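Local atomic coordinates of ABC transporter, permease protein, putative (Porphyromonas gingivalis, PDB entry 2P0S), a protein that probably serves as the membrane permease of an ABC-type transporter, of which this chain is one domain that carries a magnesium ion in the crystal. Residues D8-A13 with A80-H85; F31-A36 with N84-I89; K38-Y43 with D54-I59; R60-E65 with S95-A100; Y102-P105 with Q109-A112. One frame throughout, in Å; residues are numbered along the deposited sequence. Where two conformers were deposited one is given.

Contact 1. Residues D8-A13 with A80-H85; sequences DMKTIA and ASVSNH
I12 and V82 meet methyl to methyl: CD1 of I12 lies 3.8 Å from CG1 of V82. The two side chains pass alongside one another, pointing opposite ways, and do not meet end on. The isoleucine gets there by stretching out. Its CG1 stands beside the backbone N, and CD1 continues the chain in an extended line (chi2 -178°), carrying the terminal methyl off the strand toward the helix. V82 answers with the branch that lies anti to its own backbone N (chi1 173°).

Its other branch, CG2, faces K10, and there the contact is slacker: K10 CD comes to 4.3 Å from V82 CG2, so the lysine takes part through the middle of its aliphatic chain, not through its charged end. No hydrogen bond crosses between the segments. Their nearest CA atoms, those of K10 and V82, are 9.2 Å apart, a spacing bridged wholly by side chains, with V82 and I12 both buried.

V82 belongs to the first turn of helix 80-100, which lies against one face of the mixed sheet, while I12 sits on strand 11-16, an inner strand hydrogen-bonded to 32-35 on one edge and 55-59 on the other. F31 packs against V82 and K10, F33 packs against I12, and from the helix S83 OG bonds to the backbone of V120 in the second subunit.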
# COMPACT_ATOMS: atom_id res chain seq x y z
N ASP A 8 14.01 -10.71 4.30
CA ASP A 8 13.17 -10.23 5.45
C ASP A 8 11.73 -9.79 5.01
O ASP A 8 11.16 -8.82 5.56
CB ASP A 8 13.86 -9.07 6.15
CG ASP A 8 14.69 -8.24 5.18
OD1 ASP A 8 15.93 -8.20 5.39
OD2 ASP A 8 14.10 -7.67 4.20
N MSE A 9 11.19 -10.48 3.99
CA MSE A 9 9.70 -10.51 3.77
C MSE A 9 9.07 -11.31 4.92
O MSE A 9 9.57 -12.45 5.25
CB MSE A 9 9.31 -11.19 2.46
CG MSE A 9 8.70 -10.32 1.38
SE MSE A 9 8.36 -11.48 -0.12
CE MSE A 9 10.00 -12.48 0.20
N LYS A 10 7.96 -10.78 5.48
CA LYS A 10 7.15 -11.62 6.35
C LYS A 10 6.34 -12.60 5.60
O LYS A 10 5.85 -12.26 4.51
CB LYS A 10 6.12 -10.91 7.21
CG LYS A 10 5.82 -9.51 6.97
CD LYS A 10 5.97 -8.78 8.31
CE LYS A 10 7.25 -9.19 8.95
NZ LYS A 10 7.83 -7.98 9.55
N THR A 11 6.16 -13.77 6.21
CA THR A 11 5.35 -14.86 5.68
C THR A 11 3.98 -14.77 6.32
O THR A 11 3.84 -14.85 7.57
CB THR A 11 6.03 -16.16 6.00
OG1 THR A 11 7.32 -16.12 5.34
CG2 THR A 11 5.26 -17.38 5.49
N ILE A 12 2.94 -14.68 5.50
CA ILE A 12 1.57 -14.65 6.07
C ILE A 12 0.74 -15.81 5.54
O ILE A 12 0.59 -15.98 4.28
CB ILE A 12 0.94 -13.33 5.62
CG1 ILE A 12 1.79 -12.14 6.08
CG2 ILE A 12 -0.51 -13.26 6.08
CD1 ILE A 12 1.18 -10.79 5.70
N ALA A 13 0.26 -16.65 6.45
CA ALA A 13 -0.51 -17.81 6.03
C ALA A 13 -1.96 -17.33 5.86
O ALA A 13 -2.45 -16.72 6.74
CB ALA A 13 -0.54 -18.82 7.01
N ALA A 80 1.71 -1.15 10.25
CA ALA A 80 0.34 -0.92 9.76
C ALA A 80 0.22 -1.27 8.29
O ALA A 80 -0.85 -1.51 7.82
CB ALA A 80 -0.09 0.54 9.98
N SER A 81 1.34 -1.19 7.57
CA SER A 81 1.47 -1.54 6.17
C SER A 81 0.86 -2.89 5.77
O SER A 81 0.29 -2.99 4.69
CB SER A 81 2.96 -1.56 5.80
OG SER A 81 3.57 -2.84 6.14
N VAL A 82 1.00 -3.93 6.61
CA VAL A 82 0.46 -5.28 6.38
C VAL A 82 -1.07 -5.17 6.30
O VAL A 82 -1.65 -5.54 5.30
CB VAL A 82 0.90 -6.23 7.52
CG1 VAL A 82 0.27 -7.48 7.40
CG2 VAL A 82 2.50 -6.45 7.54
N SER A 83 -1.74 -4.62 7.28
CA SER A 83 -3.22 -4.49 7.17
C SER A 83 -3.58 -3.53 6.05
O SER A 83 -4.54 -3.77 5.32
CB SER A 83 -3.78 -3.97 8.48
OG SER A 83 -5.13 -3.46 8.13
N ASN A 84 -2.83 -2.43 5.94
CA ASN A 84 -3.04 -1.43 4.85
C ASN A 84 -3.22 -2.14 3.53
O ASN A 84 -4.33 -2.12 2.91
CB ASN A 84 -1.87 -0.42 4.76
CG ASN A 84 -1.88 0.56 5.91
OD1 ASN A 84 -0.91 1.31 6.14
ND2 ASN A 84 -3.01 0.58 6.64
N HIS A 85 -2.16 -2.86 3.17
CA HIS A 85 -1.93 -3.52 1.85
C HIS A 85 -3.00 -4.59 1.62
O HIS A 85 -3.67 -4.59 0.57
CB HIS A 85 -0.56 -4.22 1.92
CG HIS A 85 -0.11 -4.86 0.63
ND1 HIS A 85 0.12 -4.14 -0.53
CD2 HIS A 85 0.22 -6.15 0.34
CE1 HIS A 85 0.55 -4.96 -1.49
NE2 HIS A 85 0.64 -6.17 -0.98

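Contact 2. Residues F31-A36 with N84-I89; sequences FRFVHA and NHISRI
The 31-36 backbone passes helix 80-100 at a distance, its closest CA pair, F31 and H85, being 9.5 Å apart, and every contact between the two is made by side chains. F31 and H85 come closest. CE2 of F31 approaches CD2 of H85 to 3.2 Å, tight for two carbons, and CB of H85 lies at the edge of the phenyl ring, in its plane. With the ring planes at 65° and centroids 5.2 Å apart, the two rings lean across one another at a slant. The imidazole reaches the phenylalanine because its CG is anti to the backbone N (chi1 -175°). One of its faces is lined from within the helix by I89 CD1, 3.6 Å above the plane, and NE2 is hydrogen-bonded to N28. An acetate, probably from the crystallisation liquor, lies about 3 Å from the H85 side chain.

This is helix-on-sheet packing: within this chain strand 32-35 is an edge strand of the mixed sheet, and its inward-facing side chains meet the helix lying on that face.

Two residues on, F33 takes over. The far end of its ring meets I86, with CZ 3.9 Å from I86 CG1 and the isoleucine's CD1 at the ring edge, near its plane. The ring of F25, in the same chain, also meets that of F33. Farther round the helix, R88 makes a salt bridge to D92 of the second subunit.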
# COMPACT_ATOMS: atom_id res chain seq x y z
N PHE A 31 4.85 -9.16 0.63
CA PHE A 31 4.76 -10.20 1.64
C PHE A 31 4.76 -11.60 0.97
O PHE A 31 4.34 -11.74 -0.20
CB PHE A 31 3.54 -10.09 2.54
CG PHE A 31 3.30 -8.67 3.01
CD1 PHE A 31 4.15 -8.10 3.94
CD2 PHE A 31 2.27 -7.92 2.48
CE1 PHE A 31 3.93 -6.81 4.40
CE2 PHE A 31 2.11 -6.60 2.89
CZ PHE A 31 2.96 -6.09 3.84
N ARG A 32 5.11 -12.60 1.75
CA ARG A 32 5.21 -13.95 1.27
C ARG A 32 3.93 -14.73 1.68
O ARG A 32 3.85 -15.29 2.79
CB ARG A 32 6.51 -14.59 1.83
CG ARG A 32 6.85 -15.78 1.08
CD ARG A 32 7.95 -16.64 1.81
NE ARG A 32 7.67 -18.03 1.46
CZ ARG A 32 7.53 -19.06 2.30
NH1 ARG A 32 7.24 -20.28 1.80
NH2 ARG A 32 7.65 -18.89 3.62
N PHE A 33 2.93 -14.81 0.79
CA PHE A 33 1.72 -15.46 1.19
C PHE A 33 1.71 -16.96 0.95
O PHE A 33 2.11 -17.44 -0.17
CB PHE A 33 0.52 -14.80 0.43
CG PHE A 33 0.26 -13.38 0.89
CD1 PHE A 33 -0.55 -13.18 2.05
CD2 PHE A 33 0.70 -12.26 0.21
CE1 PHE A 33 -0.78 -11.92 2.52
CE2 PHE A 33 0.44 -10.92 0.67
CZ PHE A 33 -0.36 -10.74 1.83
N VAL A 34 1.21 -17.72 1.92
CA VAL A 34 1.03 -19.14 1.77
C VAL A 34 -0.28 -19.65 2.22
O VAL A 34 -0.97 -18.90 2.91
CB VAL A 34 2.16 -19.92 2.55
CG1 VAL A 34 3.52 -19.37 2.19
CG2 VAL A 34 1.97 -19.75 4.08
N HIS A 35 -0.66 -20.88 1.88
CA HIS A 35 -1.99 -21.44 2.27
C HIS A 35 -1.86 -21.87 3.67
O HIS A 35 -0.87 -22.66 4.02
CB HIS A 35 -2.24 -22.68 1.39
CG HIS A 35 -3.51 -23.37 1.68
ND1 HIS A 35 -4.73 -22.74 1.43
CD2 HIS A 35 -3.79 -24.56 2.23
CE1 HIS A 35 -5.70 -23.54 1.80
NE2 HIS A 35 -5.17 -24.65 2.30
N ALA A 36 -2.79 -21.51 4.52
CA ALA A 36 -2.82 -22.07 5.90
C ALA A 36 -3.14 -23.54 5.89
O ALA A 36 -4.22 -23.98 5.46
CB ALA A 36 -3.90 -21.29 6.76
N ASN A 84 -2.83 -2.43 5.94
CA ASN A 84 -3.04 -1.43 4.85
C ASN A 84 -3.22 -2.14 3.53
O ASN A 84 -4.33 -2.12 2.91
CB ASN A 84 -1.87 -0.42 4.76
CG ASN A 84 -1.88 0.56 5.91
OD1 ASN A 84 -0.91 1.31 6.14
ND2 ASN A 84 -3.01 0.58 6.64
N HIS A 85 -2.16 -2.86 3.17
CA HIS A 85 -1.93 -3.52 1.85
C HIS A 85 -3.00 -4.59 1.62
O HIS A 85 -3.67 -4.59 0.57
CB HIS A 85 -0.56 -4.22 1.92
CG HIS A 85 -0.11 -4.86 0.63
ND1 HIS A 85 0.12 -4.14 -0.53
CD2 HIS A 85 0.22 -6.15 0.34
CE1 HIS A 85 0.55 -4.96 -1.49
NE2 HIS A 85 0.64 -6.17 -0.98
N ILE A 86 -3.22 -5.44 2.62
CA ILE A 86 -4.17 -6.52 2.54
C ILE A 86 -5.58 -5.93 2.42
O ILE A 86 -6.37 -6.39 1.58
CB ILE A 86 -4.06 -7.41 3.74
CG1 ILE A 86 -2.68 -8.18 3.62
CG2 ILE A 86 -5.23 -8.33 3.83
CD1 ILE A 86 -2.40 -9.10 4.83
N SER A 87 -5.88 -4.91 3.20
CA SER A 87 -7.26 -4.29 3.17
C SER A 87 -7.59 -3.70 1.79
O SER A 87 -8.71 -3.85 1.27
CB SER A 87 -7.30 -3.15 4.19
OG SER A 87 -7.17 -3.66 5.54
N ARG A 88 -6.58 -3.06 1.19
CA ARG A 88 -6.79 -2.45 -0.18
C ARG A 88 -6.95 -3.51 -1.25
O ARG A 88 -7.74 -3.36 -2.19
CB ARG A 88 -5.68 -1.52 -0.58
CG ARG A 88 -5.62 -0.16 0.18
CD ARG A 88 -4.31 0.69 -0.13
NE ARG A 88 -4.32 1.87 0.72
CZ ARG A 88 -4.94 2.97 0.32
NH1 ARG A 88 -5.51 2.98 -0.88
NH2 ARG A 88 -4.98 4.06 1.13
N ILE A 89 -6.21 -4.62 -1.15
CA ILE A 89 -6.29 -5.68 -2.15
C ILE A 89 -7.74 -6.26 -2.05
O ILE A 89 -8.40 -6.39 -3.06
CB ILE A 89 -5.18 -6.79 -1.92
CG1 ILE A 89 -3.82 -6.25 -2.34
CG2 ILE A 89 -5.42 -8.05 -2.68
CD1 ILE A 89 -2.73 -7.13 -1.78

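Contact 3. Residues K38-Y43 with D54-I59; sequences KTAEEY and DAVLEI
In the beta-alpha-beta crossover that leaves strand 32-35, passes over strand 11-16 and enters parallel strand 55-59, the connecting helix 40-51 sets A40 and Y43 of its first turn on V56 of the last strand. The two methyls of the valine divide the work: CG1, anti to the backbone N (chi1 171°), faces A40 CB at 4.1 Å, while CG2 meets Y43 CD2 at 3.6 Å. The tyrosine and valine side chains cross at about a right angle, and V56 CG2 approaches the ring obliquely. K38 CB sits over the centre of that ring, 3.6 Å above its plane, while Y43 OH bonds to E37 N.

A capping box fixes this first turn. T39 is the N-cap: its OG1 accepts the backbone N of E42 at 2.9 Å, and in return T39 N donates to E42 OE1 at 3.0 Å, an almost straight bond (173°) that uses the lone pair of OE1 turned away from the other carboxylate oxygen.

At the other end of the contact E58 reaches out on an extended chain. Its OE2 receives a water hydrogen bond of 2.7 Å, and the same water accepts from A40 N at 3.2 Å, joining a first-turn amide of the helix to the strand. The second carboxylate oxygen of E58 forms a salt bridge with R60.

Helix 40-51 covers the sheet face opposite helix 80-100; V56 points to the former, while its neighbour L57 touches I86 of the latter. W125 of the second subunit packs on A40, Y43 and V56.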
# COMPACT_ATOMS: atom_id res chain seq x y z
N LYS A 38 -2.92 -25.08 9.05
CA LYS A 38 -3.39 -25.25 10.43
C LYS A 38 -4.30 -24.05 10.69
O LYS A 38 -4.30 -23.14 9.91
CB LYS A 38 -2.21 -25.05 11.38
CG LYS A 38 -1.38 -26.33 11.81
CD LYS A 38 -0.78 -27.09 10.68
CE LYS A 38 0.58 -27.80 11.10
NZ LYS A 38 0.32 -28.99 11.98
N THR A 39 -4.98 -24.02 11.83
CA THR A 39 -5.76 -22.89 12.23
C THR A 39 -4.89 -21.82 12.82
O THR A 39 -3.70 -22.09 13.23
CB THR A 39 -6.78 -23.27 13.34
OG1 THR A 39 -6.09 -23.65 14.55
CG2 THR A 39 -7.65 -24.44 12.88
N ALA A 40 -5.46 -20.61 12.90
CA ALA A 40 -4.78 -19.54 13.59
C ALA A 40 -4.34 -19.94 15.02
O ALA A 40 -3.23 -19.60 15.42
CB ALA A 40 -5.67 -18.26 13.61
N GLU A 41 -5.24 -20.56 15.80
CA GLU A 41 -4.95 -20.97 17.18
C GLU A 41 -3.85 -22.04 17.17
O GLU A 41 -2.94 -22.03 18.01
CB GLU A 41 -6.20 -21.53 17.88
CG GLU A 41 -5.97 -22.14 19.33
CD GLU A 41 -5.36 -21.12 20.37
OE1 GLU A 41 -5.45 -19.88 20.16
OE2 GLU A 41 -4.76 -21.57 21.38
N GLU A 42 -3.89 -22.96 16.23
CA GLU A 42 -2.73 -23.89 16.22
C GLU A 42 -1.42 -23.27 15.91
O GLU A 42 -0.41 -23.71 16.53
CB GLU A 42 -2.99 -25.04 15.28
CG GLU A 42 -4.19 -25.79 15.69
CD GLU A 42 -4.47 -26.83 14.69
OE1 GLU A 42 -4.68 -26.46 13.51
OE2 GLU A 42 -4.41 -28.03 15.06
N TYR A 43 -1.34 -22.39 14.89
CA TYR A 43 -0.13 -21.66 14.63
C TYR A 43 0.31 -20.84 15.88
O TYR A 43 1.51 -20.75 16.20
CB TYR A 43 -0.29 -20.74 13.40
CG TYR A 43 -0.31 -21.41 12.09
CD1 TYR A 43 0.77 -22.18 11.67
CD2 TYR A 43 -1.38 -21.18 11.15
CE1 TYR A 43 0.79 -22.77 10.41
CE2 TYR A 43 -1.35 -21.75 9.86
CZ TYR A 43 -0.23 -22.57 9.53
OH TYR A 43 -0.10 -23.14 8.29
N ASP A 54 4.94 -15.56 10.07
CA ASP A 54 4.88 -14.40 10.97
C ASP A 54 3.44 -14.05 11.38
O ASP A 54 3.20 -13.43 12.41
CB ASP A 54 5.54 -13.19 10.30
CG ASP A 54 7.00 -13.44 9.98
OD1 ASP A 54 7.80 -13.67 11.00
OD2 ASP A 54 7.33 -13.59 8.74
N ALA A 55 2.45 -14.42 10.57
CA ALA A 55 1.05 -13.92 10.77
C ALA A 55 0.08 -14.84 10.02
O ALA A 55 0.51 -15.61 9.12
CB ALA A 55 0.95 -12.53 10.27
N VAL A 56 -1.19 -14.75 10.40
CA VAL A 56 -2.25 -15.42 9.72
C VAL A 56 -3.31 -14.38 9.32
O VAL A 56 -3.61 -13.59 10.17
CB VAL A 56 -2.90 -16.43 10.59
CG1 VAL A 56 -4.20 -17.01 9.94
CG2 VAL A 56 -1.86 -17.62 10.90
N LEU A 57 -3.60 -14.37 8.02
CA LEU A 57 -4.86 -13.65 7.56
C LEU A 57 -5.98 -14.66 7.61
O LEU A 57 -6.03 -15.65 6.82
CB LEU A 57 -4.59 -13.14 6.13
CG LEU A 57 -5.86 -12.63 5.43
CD1 LEU A 57 -6.46 -11.40 6.19
CD2 LEU A 57 -5.46 -12.25 4.00
N GLU A 58 -7.03 -14.32 8.46
CA GLU A 58 -8.05 -15.23 8.72
C GLU A 58 -9.32 -14.61 8.12
O GLU A 58 -9.64 -13.48 8.45
CB GLU A 58 -8.29 -15.43 10.20
CG GLU A 58 -9.62 -16.23 10.47
CD GLU A 58 -9.80 -16.35 12.01
OE1 GLU A 58 -10.47 -15.46 12.56
OE2 GLU A 58 -9.15 -17.25 12.64
N ILE A 59 -9.97 -15.32 7.21
CA ILE A 59 -11.22 -14.86 6.54
C ILE A 59 -12.30 -15.89 6.81
O ILE A 59 -12.21 -17.01 6.42
CB ILE A 59 -11.08 -14.59 5.02
CG1 ILE A 59 -10.12 -13.49 4.82
CG2 ILE A 59 -12.48 -14.01 4.61
CD1 ILE A 59 -9.50 -13.22 3.33
O HOH W 1 -8.16 -19.55 11.66

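Contact 4. Residues R60-E65 with S95-A100; sequences RQDLLE and SDKKIA. With MG (magnesium ion), chain C.
OD2 of D62 is gripped from two directions: the magnesium ion binds it at 2.0 Å, and water 3 donates to it at 2.7 Å. That water also accepts from K97 NZ, likewise at 2.7 Å, so loop and helix are joined through a bridging water and not by direct ion pairing; D62 OD2 and K97 NZ stay 4.4 Å apart. The other oxygen, OD1, turns back on its own loop and accepts L64 N at 2.8 Å, closing an Asx turn. With CG anti to the backbone N (chi1 -174°), the aspartate has one oxygen to brace the turn and one to hold the metal.

Five waters complete the six ligands of the magnesium. Water 4 among them donates to E65 OE1 at 2.6 Å, and Q61 NE2 bonds to the second oxygen of E65; water 5 accepts only a weak bond from K97 NZ, whose salt bridge is to E20.

Beside this polar cluster the aliphatic part of K98 packs on L64. The two run alongside each other, pointing opposite ways, with L64 CD1 3.8 Å from K98 CG and L64 CD2 3.9 Å from K98 CD.

A single protein oxygen holds the ion directly, with E65 and K97 in its second shell, so what is bound is a largely hydrated magnesium. Its charge, with that of the nearby lysine, would be expected to favour the ionised form of D62.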
# COMPACT_ATOMS: atom_id res chain seq x y z
N ARG A 60 -13.40 -15.46 7.47
CA ARG A 60 -14.33 -16.37 8.03
C ARG A 60 -15.65 -16.38 7.28
O ARG A 60 -16.41 -17.33 7.51
CB ARG A 60 -14.67 -16.01 9.49
CG ARG A 60 -13.43 -15.90 10.40
CD ARG A 60 -13.76 -15.81 11.84
NE ARG A 60 -14.45 -14.52 12.12
CZ ARG A 60 -13.81 -13.36 12.31
NH1 ARG A 60 -12.48 -13.32 12.30
NH2 ARG A 60 -14.50 -12.25 12.60
N GLN A 61 -15.92 -15.38 6.43
CA GLN A 61 -17.20 -15.29 5.74
C GLN A 61 -16.98 -14.41 4.51
O GLN A 61 -15.96 -13.70 4.39
CB GLN A 61 -18.26 -14.65 6.65
CG GLN A 61 -19.65 -14.67 6.03
CD GLN A 61 -20.79 -14.36 7.01
OE1 GLN A 61 -20.59 -14.48 8.27
NE2 GLN A 61 -21.99 -13.87 6.48
N ASP A 62 -17.87 -14.60 3.52
CA ASP A 62 -17.91 -13.74 2.34
C ASP A 62 -17.96 -12.29 2.85
O ASP A 62 -18.87 -12.00 3.66
CB ASP A 62 -19.18 -14.09 1.52
CG ASP A 62 -19.21 -13.33 0.19
OD1 ASP A 62 -18.87 -12.13 0.20
OD2 ASP A 62 -19.45 -13.96 -0.87
N LEU A 63 -17.03 -11.45 2.39
CA LEU A 63 -16.79 -10.08 2.96
C LEU A 63 -17.78 -9.12 2.42
O LEU A 63 -17.91 -8.00 3.00
CB LEU A 63 -15.34 -9.58 2.70
CG LEU A 63 -14.35 -10.53 3.37
CD1 LEU A 63 -12.93 -10.07 3.09
CD2 LEU A 63 -14.49 -10.47 4.97
N LEU A 64 -18.54 -9.60 1.44
CA LEU A 64 -19.69 -8.77 1.02
C LEU A 64 -20.86 -8.92 1.93
O LEU A 64 -21.70 -7.95 1.98
CB LEU A 64 -20.06 -9.06 -0.45
CG LEU A 64 -19.23 -8.44 -1.59
CD1 LEU A 64 -19.81 -8.51 -3.03
CD2 LEU A 64 -18.88 -7.00 -1.30
N GLU A 65 -21.09 -10.07 2.55
CA GLU A 65 -22.16 -10.34 3.52
C GLU A 65 -21.73 -9.84 4.87
O GLU A 65 -22.43 -9.19 5.55
CB GLU A 65 -22.46 -11.86 3.66
CG GLU A 65 -22.85 -12.49 2.35
CD GLU A 65 -22.80 -14.06 2.38
OE1 GLU A 65 -22.88 -14.63 1.26
OE2 GLU A 65 -22.72 -14.71 3.49
N SER A 95 -15.05 -4.33 -4.40
CA SER A 95 -15.64 -3.19 -5.17
C SER A 95 -15.89 -3.59 -6.63
O SER A 95 -17.00 -3.51 -7.22
CB SER A 95 -14.73 -2.01 -5.09
OG SER A 95 -14.70 -1.57 -3.70
N ASP A 96 -14.84 -4.12 -7.24
CA ASP A 96 -14.95 -4.56 -8.61
C ASP A 96 -15.99 -5.66 -8.84
O ASP A 96 -16.58 -5.72 -9.97
CB ASP A 96 -13.57 -5.13 -9.09
CG ASP A 96 -12.56 -4.06 -9.39
OD1 ASP A 96 -12.87 -2.84 -9.31
OD2 ASP A 96 -11.40 -4.44 -9.72
N LYS A 97 -16.13 -6.61 -7.88
CA LYS A 97 -17.11 -7.64 -8.01
C LYS A 97 -18.49 -6.98 -8.01
O LYS A 97 -19.35 -7.41 -8.79
CB LYS A 97 -17.00 -8.59 -6.84
CG LYS A 97 -17.96 -9.70 -6.89
CD LYS A 97 -17.50 -10.89 -5.97
CE LYS A 97 -18.39 -12.11 -6.15
NZ LYS A 97 -18.11 -13.06 -5.00
N LYS A 98 -18.70 -6.02 -7.13
CA LYS A 98 -20.04 -5.35 -7.11
C LYS A 98 -20.25 -4.55 -8.37
O LYS A 98 -21.32 -4.57 -8.97
CB LYS A 98 -20.16 -4.42 -5.93
CG LYS A 98 -20.36 -5.12 -4.58
CD LYS A 98 -20.41 -4.08 -3.45
CE LYS A 98 -21.83 -3.83 -3.01
NZ LYS A 98 -21.71 -3.76 -1.48
N ILE A 99 -19.25 -3.80 -8.81
CA ILE A 99 -19.37 -3.02 -10.08
C ILE A 99 -19.74 -3.96 -11.22
O ILE A 99 -20.66 -3.69 -12.06
CB ILE A 99 -18.07 -2.25 -10.46
CG1 ILE A 99 -17.78 -1.14 -9.39
CG2 ILE A 99 -18.24 -1.54 -11.86
CD1 ILE A 99 -16.27 -0.66 -9.42
N ALA A 100 -19.04 -5.09 -11.33
CA ALA A 100 -19.29 -5.99 -12.44
C ALA A 100 -20.67 -6.63 -12.48
O ALA A 100 -21.00 -7.17 -13.49
CB ALA A 100 -18.17 -7.11 -12.41
MG MG C . -19.90 -15.81 -1.47
O HOH W 2 -16.79 -11.85 -2.01
O HOH W 3 -19.82 -12.34 -3.05
O HOH W 4 -21.17 -16.26 0.10
O HOH W 5 -18.84 -15.56 -3.25
O HOH W 6 -21.55 -15.00 -2.55
O HOH W 7 -20.66 -17.79 -2.10
O HOH W 8 -18.27 -16.91 -0.40

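Contact 5. Residues Y102-P105 with Q109-A112; sequences YNIP and QILA
I110 meets the 102-105 loop with one atom, CD1, and its two partners differ in closeness. The tighter is a carbonyl: P105 O lies 3.7 Å from I110 CD1, a van der Waals contact. The slacker is a methyl pair, I104 CG2 to the same I110 CD1, at 4.3 Å. The isoleucine chain is extended (chi2 163°), so that CD1 is the atom reaching farthest toward the loop. The proline ring takes no part; its CB points away from the helix, leaving the residue to touch through its backbone alone.

The loop side is the open one: P105 is exposed, and the inverse gamma turn centred on N103 has a weak I104 N to Y102 O bond of 3.1 Å. Only 74 Å² is buried in all, as befits a surface contact.

The loop connects helix 80-100 to the short helix 107-114, whose L111 folds back onto D96, I99 and A100 of the longer helix. The second subunit lies close by: its I104 packs on I104 of this chain, and its Y102 on I110.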
# COMPACT_ATOMS: atom_id res chain seq x y z
N TYR A 102 -23.49 -4.96 -12.35
CA TYR A 102 -24.46 -4.02 -13.06
C TYR A 102 -24.49 -4.42 -14.54
O TYR A 102 -23.66 -5.21 -15.03
CB TYR A 102 -23.92 -2.64 -12.86
CG TYR A 102 -24.18 -2.22 -11.40
CD1 TYR A 102 -25.34 -1.43 -11.13
CD2 TYR A 102 -23.26 -2.50 -10.35
CE1 TYR A 102 -25.61 -1.07 -9.87
CE2 TYR A 102 -23.48 -2.10 -9.07
CZ TYR A 102 -24.67 -1.41 -8.83
OH TYR A 102 -24.96 -0.96 -7.56
N ASN A 103 -25.37 -3.83 -15.29
CA ASN A 103 -25.57 -4.29 -16.67
C ASN A 103 -24.73 -3.43 -17.60
O ASN A 103 -25.22 -2.41 -18.20
CB ASN A 103 -27.05 -4.17 -16.98
CG ASN A 103 -27.91 -5.07 -16.10
OD1 ASN A 103 -27.48 -6.14 -15.66
ND2 ASN A 103 -29.23 -4.65 -15.89
N ILE A 104 -23.44 -3.73 -17.73
CA ILE A 104 -22.66 -2.93 -18.51
C ILE A 104 -21.81 -3.83 -19.39
O ILE A 104 -21.15 -4.72 -18.82
CB ILE A 104 -21.58 -2.13 -17.61
CG1 ILE A 104 -22.32 -1.18 -16.59
CG2 ILE A 104 -20.68 -1.27 -18.51
CD1 ILE A 104 -21.50 -0.79 -15.44
N PRO A 105 -21.88 -3.65 -20.69
CA PRO A 105 -21.22 -4.65 -21.54
C PRO A 105 -19.74 -4.53 -21.40
O PRO A 105 -19.27 -3.45 -21.29
CB PRO A 105 -21.66 -4.27 -22.94
CG PRO A 105 -22.15 -2.80 -22.89
CD PRO A 105 -22.70 -2.70 -21.50
N GLN A 109 -13.60 -6.19 -18.77
CA GLN A 109 -12.48 -5.63 -19.56
C GLN A 109 -12.27 -4.18 -19.21
O GLN A 109 -11.15 -3.69 -19.08
CB GLN A 109 -12.72 -5.81 -21.09
CG GLN A 109 -12.77 -7.32 -21.57
CD GLN A 109 -13.75 -8.32 -20.86
OE1 GLN A 109 -13.32 -9.53 -20.58
NE2 GLN A 109 -15.05 -7.89 -20.60
N ILE A 110 -13.38 -3.42 -19.12
CA ILE A 110 -13.25 -2.06 -18.73
C ILE A 110 -12.61 -1.88 -17.33
O ILE A 110 -11.78 -1.01 -17.18
CB ILE A 110 -14.63 -1.35 -18.75
CG1 ILE A 110 -15.11 -1.30 -20.18
CG2 ILE A 110 -14.53 0.02 -18.12
CD1 ILE A 110 -16.68 -1.01 -20.19
N LEU A 111 -13.02 -2.66 -16.33
CA LEU A 111 -12.45 -2.55 -15.00
C LEU A 111 -10.93 -2.83 -15.14
O LEU A 111 -10.08 -2.13 -14.54
CB LEU A 111 -13.10 -3.57 -14.01
CG LEU A 111 -14.54 -3.08 -13.65
CD1 LEU A 111 -15.25 -4.24 -12.89
CD2 LEU A 111 -14.63 -1.68 -12.86
N ALA A 112 -10.63 -3.89 -15.88
CA ALA A 112 -9.17 -4.18 -15.94
C ALA A 112 -8.32 -3.08 -16.59
O ALA A 112 -7.15 -2.75 -16.16
CB ALA A 112 -9.03 -5.50 -16.69

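How the contacts relate
Contacts 1 and 2 form the buried centre: both press helix 80-100 on the same sheet face, through adjoining strands 11-16 and 32-35, and V82 CG2 lies 3.5 Å from F31 CE1 between them. Contact 3, partly buried, works on the opposite face with helix 40-51 and adds a water bridge to its apolar packing. Contact 4 uses the far part of helix 80-100, its centre about 22 Å from that of contact 1, and is the one where metal and water chemistry dominates. Contact 5, at the surface beyond the helix end, is sparse and local, and touches contact 4 through L111. All five also adjoin the second subunit.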